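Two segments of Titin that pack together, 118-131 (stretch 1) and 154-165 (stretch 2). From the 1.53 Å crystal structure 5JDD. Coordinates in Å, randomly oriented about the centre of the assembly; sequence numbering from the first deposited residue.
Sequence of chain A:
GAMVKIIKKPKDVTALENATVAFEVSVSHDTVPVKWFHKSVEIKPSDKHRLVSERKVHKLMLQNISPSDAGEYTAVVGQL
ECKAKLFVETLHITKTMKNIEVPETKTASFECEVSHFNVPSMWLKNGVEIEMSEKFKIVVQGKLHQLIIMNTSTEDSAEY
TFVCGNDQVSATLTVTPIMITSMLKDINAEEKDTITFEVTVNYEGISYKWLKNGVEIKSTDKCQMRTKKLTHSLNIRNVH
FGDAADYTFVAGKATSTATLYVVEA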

ATOM      1  N   ASN A 118       3.891 -13.535   0.301  1.00 11.81           N
ATOM      2  CA  ASN A 118       4.197 -13.442   1.729  1.00 11.61           C
ATOM      3  C   ASN A 118       5.257 -12.397   2.092  1.00 11.71           C
ATOM      4  O   ASN A 118       5.967 -12.521   3.089  1.00 15.77           O
ATOM      5  CB  ASN A 118       4.515 -14.826   2.303  1.00 16.53           C
ATOM      6  CG  ASN A 118       3.368 -15.790   2.108  1.00 15.53           C
ATOM      7  OD1 ASN A 118       2.208 -15.447   2.361  1.00 18.85           O
ATOM      8  ND2 ASN A 118       3.671 -16.983   1.615  1.00 17.21           N
ATOM      9  N   VAL A 119       5.337 -11.344   1.287  1.00 10.74           N
ATOM     10  CA  VAL A 119       6.128 -10.177   1.660  1.00 12.32           C
ATOM     11  C   VAL A 119       5.296  -9.381   2.654  1.00 12.98           C
ATOM     12  O   VAL A 119       4.139  -9.080   2.381  1.00 12.90           O
ATOM     13  CB  VAL A 119       6.453  -9.290   0.440  1.00 10.77           C
ATOM     14  CG1 VAL A 119       7.097  -7.980   0.880  1.00 13.53           C
ATOM     15  CG2 VAL A 119       7.367 -10.036  -0.520  1.00 11.08           C
ATOM     16  N   PRO A 120       5.864  -9.061   3.828  1.00 11.32           N
ATOM     17  CA  PRO A 120       5.057  -8.306   4.797  1.00 11.79           C
ATOM     18  C   PRO A 120       4.757  -6.888   4.329  1.00 11.68           C
ATOM     19  O   PRO A 120       5.545  -6.267   3.616  1.00 13.54           O
ATOM     20  CB  PRO A 120       5.935  -8.271   6.051  1.00 15.45           C
ATOM     21  CG  PRO A 120       7.327  -8.501   5.559  1.00 20.36           C
ATOM     22  CD  PRO A 120       7.223  -9.344   4.322  1.00 12.27           C
ATOM     23  N   SER A 121       3.591  -6.390   4.714  1.00 12.86           N
ATOM     24  CA  SER A 121       3.247  -5.000   4.443  1.00 12.94           C
ATOM     25  C   SER A 121       4.187  -4.047   5.162  1.00 10.61           C
ATOM     26  O   SER A 121       4.383  -4.154   6.371  1.00 14.76           O
ATOM     27  CB  SER A 121       1.838  -4.710   4.936  1.00 11.59           C
ATOM     28  OG  SER A 121       0.894  -5.495   4.251  1.00 15.51           O
ATOM     29  N   MET A 122       4.735  -3.087   4.427  1.00 11.13           N
ATOM     30  CA  MET A 122       5.512  -2.022   5.057  1.00 10.56           C
ATOM     31  C   MET A 122       5.323  -0.723   4.302  1.00 10.52           C
ATOM     32  O   MET A 122       5.906  -0.527   3.237  1.00 11.87           O
ATOM     33  CB  MET A 122       6.999  -2.378   5.117  1.00 11.34           C
ATOM     34  CG  MET A 122       7.849  -1.316   5.842  1.00 12.45           C
ATOM     35  SD  MET A 122       7.324  -0.975   7.543  1.00 13.98           S
ATOM     36  CE  MET A 122       7.626  -2.551   8.329  1.00 16.85           C
ATOM     37  N   TRP A 123       4.506   0.157   4.871  1.00  9.51           N
ATOM     38  CA  TRP A 123       4.161   1.429   4.250  1.00  8.88           C
ATOM     39  C   TRP A 123       4.661   2.591   5.086  1.00  9.28           C
ATOM     40  O   TRP A 123       4.478   2.613   6.303  1.00 10.81           O
ATOM     41  CB  TRP A 123       2.642   1.539   4.122  1.00  9.02           C
ATOM     42  CG  TRP A 123       2.040   0.590   3.127  1.00  7.99           C
ATOM     43  CD1 TRP A 123       1.539  -0.659   3.372  1.00 10.23           C
ATOM     44  CD2 TRP A 123       1.887   0.820   1.726  1.00  8.34           C
ATOM     45  NE1 TRP A 123       1.077  -1.218   2.200  1.00 10.15           N
ATOM     46  CE2 TRP A 123       1.268  -0.329   1.174  1.00  8.17           C
ATOM     47  CE3 TRP A 123       2.198   1.890   0.885  1.00  9.77           C
ATOM     48  CZ2 TRP A 123       0.962  -0.436  -0.189  1.00  8.73           C
ATOM     49  CZ3 TRP A 123       1.888   1.790  -0.466  1.00 11.42           C
ATOM     50  CH2 TRP A 123       1.280   0.630  -0.990  1.00 10.94           C
ATOM     51  N   LEU A 124       5.264   3.575   4.424  1.00  8.86           N
ATOM     52  CA  LEU A 124       5.741   4.776   5.103  1.00  8.25           C
ATOM     53  C   LEU A 124       5.036   6.003   4.551  1.00 10.45           C
ATOM     54  O   LEU A 124       4.666   6.037   3.374  1.00 10.47           O
ATOM     55  CB  LEU A 124       7.249   4.967   4.898  1.00  9.58           C
ATOM     56  CG  LEU A 124       8.162   3.748   4.926  1.00  9.61           C
ATOM     57  CD1 LEU A 124       9.611   4.182   4.668  1.00  9.66           C
ATOM     58  CD2 LEU A 124       8.051   3.027   6.263  1.00 11.08           C
ATOM     59  N   LYS A 125       4.860   7.001   5.408  1.00  9.70           N
ATOM     60  CA  LYS A 125       4.429   8.332   4.993  1.00  9.88           C
ATOM     61  C   LYS A 125       5.574   9.269   5.356  1.00 11.92           C
ATOM     62  O   LYS A 125       5.913   9.405   6.533  1.00 10.49           O
ATOM     63  CB  LYS A 125       3.161   8.762   5.739  1.00 11.63           C
ATOM     64  CG  LYS A 125       2.737  10.212   5.451  1.00  9.92           C
ATOM     65  CD  LYS A 125       1.559  10.620   6.315  1.00 12.94           C
ATOM     66  CE  LYS A 125       1.140  12.055   5.992  1.00 15.00           C
ATOM     67  NZ  LYS A 125       0.050  12.550   6.885  1.00 17.70           N
ATOM     68  N   ASN A 126       6.170   9.912   4.360  1.00 11.53           N
ATOM     69  CA  ASN A 126       7.338  10.765   4.591  1.00 10.39           C
ATOM     70  C   ASN A 126       8.396  10.092   5.469  1.00 13.22           C
ATOM     71  O   ASN A 126       8.971  10.719   6.361  1.00 12.93           O
ATOM     72  CB  ASN A 126       6.918  12.126   5.175  1.00 10.09           C
ATOM     73  CG  ASN A 126       6.023  12.922   4.234  1.00 11.60           C
ATOM     74  OD1 ASN A 126       6.101  12.783   3.012  1.00 12.54           O
ATOM     75  ND2 ASN A 126       5.185  13.779   4.804  1.00 15.57           N
ATOM     76  N   GLY A 127       8.620   8.803   5.227  1.00 11.35           N
ATOM     77  CA  GLY A 127       9.713   8.093   5.867  1.00 12.23           C
ATOM     78  C   GLY A 127       9.390   7.525   7.231  1.00 12.66           C
ATOM     79  O   GLY A 127      10.256   6.939   7.880  1.00 12.35           O
ATOM     80  N   VAL A 128       8.144   7.682   7.660  1.00 11.06           N
ATOM     81  CA  VAL A 128       7.684   7.227   8.965  1.00 12.17           C
ATOM     82  C   VAL A 128       6.652   6.112   8.770  1.00 10.72           C
ATOM     83  O   VAL A 128       5.786   6.213   7.899  1.00 10.32           O
ATOM     84  CB  VAL A 128       7.036   8.391   9.740  1.00 12.72           C
ATOM     85  CG1 VAL A 128       6.326   7.877  10.983  1.00 17.98           C
ATOM     86  CG2 VAL A 128       8.073   9.462  10.085  1.00 15.65           C
ATOM     87  N   GLU A 129       6.743   5.046   9.562  1.00 10.64           N
ATOM     88  CA  GLU A 129       5.845   3.899   9.388  1.00 10.80           C
ATOM     89  C   GLU A 129       4.395   4.240   9.722  1.00 10.13           C
ATOM     90  O   GLU A 129       4.120   4.878  10.748  1.00 12.56           O
ATOM     91  CB  GLU A 129       6.303   2.693  10.223  1.00 11.98           C
ATOM     92  CG  GLU A 129       7.582   2.038   9.716  1.00 12.05           C
ATOM     93  CD  GLU A 129       8.085   0.916  10.607  1.00 16.89           C
ATOM     94  OE1 GLU A 129       7.305  -0.004  10.932  1.00 18.20           O
ATOM     95  OE2 GLU A 129       9.277   0.959  10.984  1.00 19.67           O
ATOM     96  N   ILE A 130       3.492   3.791   8.849  1.00 13.05           N
ATOM     97  CA  ILE A 130       2.043   3.948   9.007  1.00 14.19           C
ATOM     98  C   ILE A 130       1.449   2.713   9.700  1.00 14.66           C
ATOM     99  O   ILE A 130       1.806   1.579   9.369  1.00 19.83           O
ATOM    100  CB  ILE A 130       1.364   4.067   7.611  1.00 18.47           C
ATOM    101  CG1 ILE A 130       1.989   5.197   6.792  1.00 20.32           C
ATOM    102  CG2 ILE A 130      -0.136   4.267   7.750  1.00 23.83           C
ATOM    103  CD1 ILE A 130       1.456   5.293   5.365  1.00 18.08           C
ATOM    104  N   GLU A 131       0.532   2.934  10.643  1.00 18.09           N
ATOM    105  CA  GLU A 131      -0.210   1.849  11.295  1.00 24.82           C
ATOM    106  C   GLU A 131      -1.601   1.715  10.684  1.00 21.17           C
ATOM    107  O   GLU A 131      -2.235   2.726  10.399  1.00 20.96           O
ATOM    108  CB  GLU A 131      -0.391   2.149  12.789  1.00 33.28           C
ATOM    109  CG  GLU A 131       0.887   2.202  13.608  1.00 44.98           C
ATOM    110  CD  GLU A 131       0.677   2.797  14.998  1.00 46.16           C
ATOM    111  OE1 GLU A 131      -0.426   2.651  15.567  1.00 28.51           O
ATOM    112  OE2 GLU A 131       1.622   3.426  15.518  1.00 54.01           O
ATOM    113  N   THR A 154      -5.863  17.896   3.531  1.00 15.48           N
ATOM    114  CA  THR A 154      -4.577  18.500   3.181  1.00 16.39           C
ATOM    115  C   THR A 154      -3.399  17.797   3.842  1.00 14.10           C
ATOM    116  O   THR A 154      -2.354  17.588   3.220  1.00 15.51           O
ATOM    117  CB  THR A 154      -4.536  19.999   3.574  1.00 26.11           C
ATOM    118  OG1 THR A 154      -5.474  20.721   2.778  1.00 32.03           O
ATOM    119  CG2 THR A 154      -3.154  20.580   3.346  1.00 26.27           C
ATOM    120  N   GLU A 155      -3.580  17.412   5.099  1.00 13.06           N
ATOM    121  CA  GLU A 155      -2.528  16.768   5.871  1.00 12.54           C
ATOM    122  C   GLU A 155      -2.075  15.441   5.281  1.00 14.94           C
ATOM    123  O   GLU A 155      -0.988  14.972   5.599  1.00 15.87           O
ATOM    124  CB  GLU A 155      -2.997  16.543   7.312  1.00 15.01           C
ATOM    125  CG  GLU A 155      -3.146  17.806   8.159  1.00 19.18           C
ATOM    126  CD  GLU A 155      -4.471  18.527   7.960  1.00 23.34           C
ATOM    127  OE1 GLU A 155      -5.346  18.029   7.214  1.00 19.93           O
ATOM    128  OE2 GLU A 155      -4.645  19.606   8.563  1.00 30.44           O
ATOM    129  N   ASP A 156      -2.905  14.826   4.446  1.00 10.95           N
ATOM    130  CA  ASP A 156      -2.545  13.537   3.853  1.00 11.03           C
ATOM    131  C   ASP A 156      -1.648  13.687   2.630  1.00 10.79           C
ATOM    132  O   ASP A 156      -1.073  12.709   2.160  1.00 10.75           O
ATOM    133  CB  ASP A 156      -3.799  12.731   3.483  1.00  9.60           C
ATOM    134  CG  ASP A 156      -4.662  12.406   4.685  1.00 14.21           C
ATOM    135  OD1 ASP A 156      -4.108  12.013   5.738  1.00 15.44           O
ATOM    136  OD2 ASP A 156      -5.900  12.558   4.590  1.00 14.12           O
ATOM    137  N   SER A 157      -1.529  14.899   2.101  1.00 11.07           N
ATOM    138  CA  SER A 157      -0.611  15.132   0.988  1.00  9.34           C
ATOM    139  C   SER A 157       0.812  14.867   1.473  1.00 11.40           C
ATOM    140  O   SER A 157       1.283  15.508   2.418  1.00 14.29           O
ATOM    141  CB  SER A 157      -0.725  16.566   0.463  1.00 10.96           C
ATOM    142  OG  SER A 157      -2.049  16.850   0.031  1.00 12.49           O
ATOM    143  N   ALA A 158       1.482  13.919   0.826  1.00  9.88           N
ATOM    144  CA  ALA A 158       2.766  13.419   1.294  1.00 10.53           C
ATOM    145  C   ALA A 158       3.333  12.439   0.293  1.00 10.30           C
ATOM    146  O   ALA A 158       2.690  12.105  -0.711  1.00  9.00           O
ATOM    147  CB  ALA A 158       2.593  12.719   2.642  1.00 10.84           C
ATOM    148  N   GLU A 159       4.542  11.967   0.583  1.00  9.64           N
ATOM    149  CA  GLU A 159       5.146  10.905  -0.194  1.00 10.36           C
ATOM    150  C   GLU A 159       4.947   9.598   0.545  1.00  9.49           C
ATOM    151  O   GLU A 159       5.304   9.485   1.718  1.00 12.48           O
ATOM    152  CB  GLU A 159       6.634  11.150  -0.405  1.00 11.35           C
ATOM    153  CG  GLU A 159       7.300  10.024  -1.180  1.00 14.37           C
ATOM    154  CD  GLU A 159       8.707  10.368  -1.601  1.00 24.02           C
ATOM    155  OE1 GLU A 159       9.542  10.629  -0.709  1.00 24.38           O
ATOM    156  OE2 GLU A 159       8.974  10.382  -2.823  1.00 28.39           O
ATOM    157  N   TYR A 160       4.378   8.612  -0.143  1.00  9.24           N
ATOM    158  CA  TYR A 160       4.110   7.302   0.438  1.00  8.95           C
ATOM    159  C   TYR A 160       5.034   6.271  -0.172  1.00 12.86           C
ATOM    160  O   TYR A 160       5.289   6.284  -1.373  1.00 13.02           O
ATOM    161  CB  TYR A 160       2.634   6.930   0.242  1.00  8.66           C
ATOM    162  CG  TYR A 160       1.721   7.821   1.047  1.00  8.67           C
ATOM    163  CD1 TYR A 160       1.334   7.466   2.332  1.00 10.73           C
ATOM    164  CD2 TYR A 160       1.261   9.025   0.533  1.00  9.25           C
ATOM    165  CE1 TYR A 160       0.512   8.287   3.086  1.00 10.33           C
ATOM    166  CE2 TYR A 160       0.430   9.855   1.276  1.00  8.87           C
ATOM    167  CZ  TYR A 160       0.070   9.477   2.553  1.00  9.09           C
ATOM    168  OH  TYR A 160      -0.745  10.279   3.301  1.00 10.68           O
ATOM    169  N   THR A 161       5.533   5.369   0.662  1.00 10.46           N
ATOM    170  CA  THR A 161       6.541   4.416   0.229  1.00 11.55           C
ATOM    171  C   THR A 161       6.141   3.010   0.646  1.00 10.51           C
ATOM    172  O   THR A 161       5.663   2.814   1.756  1.00 10.45           O
ATOM    173  CB  THR A 161       7.892   4.739   0.907  1.00 11.25           C
ATOM    174  OG1 THR A 161       8.318   6.059   0.541  1.00 13.57           O
ATOM    175  CG2 THR A 161       8.965   3.732   0.513  1.00 12.76           C
ATOM    176  N   PHE A 162       6.325   2.040  -0.252  1.00  9.37           N
ATOM    177  CA  PHE A 162       6.264   0.632   0.122  1.00 10.83           C
ATOM    178  C   PHE A 162       7.676   0.060   0.146  1.00  9.68           C
ATOM    179  O   PHE A 162       8.435   0.228  -0.810  1.00 10.24           O
ATOM    180  CB  PHE A 162       5.407  -0.184  -0.853  1.00  9.80           C
ATOM    181  CG  PHE A 162       5.199  -1.597  -0.397  1.00  7.57           C
ATOM    182  CD1 PHE A 162       6.041  -2.612  -0.820  1.00 10.35           C
ATOM    183  CD2 PHE A 162       4.211  -1.897   0.521  1.00  9.18           C
ATOM    184  CE1 PHE A 162       5.873  -3.918  -0.372  1.00 11.83           C
ATOM    185  CE2 PHE A 162       4.032  -3.194   0.977  1.00  9.77           C
ATOM    186  CZ  PHE A 162       4.866  -4.220   0.532  1.00  9.99           C
ATOM    187  N   VAL A 163       8.037  -0.593   1.251  1.00  9.37           N
ATOM    188  CA  VAL A 163       9.345  -1.238   1.380  1.00  8.44           C
ATOM    189  C   VAL A 163       9.230  -2.734   1.117  1.00  9.12           C
ATOM    190  O   VAL A 163       8.441  -3.432   1.757  1.00 12.35           O
ATOM    191  CB  VAL A 163       9.949  -1.019   2.773  1.00 10.06           C
ATOM    192  CG1 VAL A 163      11.335  -1.655   2.857  1.00 11.92           C
ATOM    193  CG2 VAL A 163      10.031   0.475   3.087  1.00 14.22           C
ATOM    194  N   CYS A 164      10.038  -3.213   0.174  1.00  9.67           N
ATOM    195  CA  CYS A 164      10.011  -4.606  -0.246  1.00 10.19           C
ATOM    196  C   CYS A 164      11.429  -5.158  -0.190  1.00 10.22           C
ATOM    197  O   CYS A 164      12.226  -4.958  -1.120  1.00 12.43           O
ATOM    198  CB  CYS A 164       9.471  -4.667  -1.675  1.00 10.87           C
ATOM    199  SG  CYS A 164       9.461  -6.285  -2.448  1.00 14.05           S
ATOM    200  N   GLY A 165      11.758  -5.839   0.901  1.00 11.59           N
ATOM    201  CA  GLY A 165      13.137  -6.249   1.136  1.00 13.39           C
ATOM    202  C   GLY A 165      14.063  -5.042   1.105  1.00 13.12           C
ATOM    203  O   GLY A 165      13.873  -4.073   1.854  1.00 15.87           O
TER
HETATM  204  O   HOH W   1       8.108  -5.393   3.465  1.00 14.82           O
HETATM  205  O   HOH W   2      -1.870  10.606   5.866  1.00 19.31           O
HETATM  206  O   HOH W   3       3.817  16.079   3.464  1.00 20.01           O
HETATM  207  O   HOH W   4       7.671   7.921   2.429  1.00 15.48           O

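The two stretches meet as neighbouring antiparallel strands of one β-sheet, joined by a ladder of backbone hydrogen bonds, with an edge-to-face aromatic pair on one face and a lysine reaching to a 3-10 segment at one end. Strand 123-125 runs beside the strand that includes Glu159 to Cys164, their directions 158° apart, and together the stretches bury 775 Å² of surface.

The ladder begins where Val163 N donates to Met122 O at 2.9 Å. Leu124 and Thr161 form the hydrogen-bonded pair, with Leu124 N to Thr161 O at 2.8 Å and Thr161 N to Leu124 O at 2.9 Å. Between these rungs the α-carbons come close enough for CA-H...O contacts, such as Trp123 CA to Thr161 O at 3.2 Å. Asn126 N then donates to Glu159 O at 2.8 Å. The return bond comes from a side chain: Asn126 OD1 accepts from Glu159 N at 3.0 Å, so the amide of Asn126 stands in for a backbone carbonyl just as the chain leaves the strand. Its ND2 donates to water 3, which in turn donates to Ser157 O. Lys125 to Val128 form a type I' turn, whose central residues, Asn126 and Gly127, both have positive phi; asparagine tolerates this conformation well, and glycine is favoured by it.

Trp123, Lys125, Tyr160 and Phe162 share one face of the sheet. Phe162, the residue with the most area covered by the other stretch, turns its edge to the face of the Trp123 indole, with Phe162 CD2 3.4 Å from Trp123 CE2 and the ring planes at 69°. Phe162 CB also lies over the six-membered ring of Trp123, 4.1 Å from its centroid, so the broad tryptophan surface receives both the ring and the root of the phenylalanine side chain. Val119 CG1 approaches the Phe162 edge at CZ, 4.4 Å away, adding a compact aliphatic group to this buried cluster. Farther along, Ile130 CD1 meets the edge of the Tyr160 ring at CD1, 3.7 Å away.

Lys125 suits its place by combining length with charge. All four chi angles are t, and the extended chain carries Lys125 CE to within 3.7 Å of Ala158 CB, whose small methyl lies beside it. At the tip, Lys125 NZ donates to Glu155 O at 2.9 Å. Asp156 OD1 is 4.3 Å from Lys125 NZ, too far for a salt bridge, but water 2 links them, accepting from the lysine and donating to the aspartate and to Tyr160 OH. Tyr160 OH donates to Asp156 O at 2.7 Å, tying the strand to the 3-10 segment, while its ring remains buried.

The opposite face carries Leu124 and Thr161, whose CB atoms are 4.0 Å apart. Leu124 supplies an apolar side chain whose CD1 reaches Val163 CG2 at 4.1 Å, whereas Thr161 pairs a methyl with a hydroxyl, and its OG1 lies 2.7 Å from water 4. That water donates to Glu159 O and accepts from Gly127 N, linking the turn to the strand.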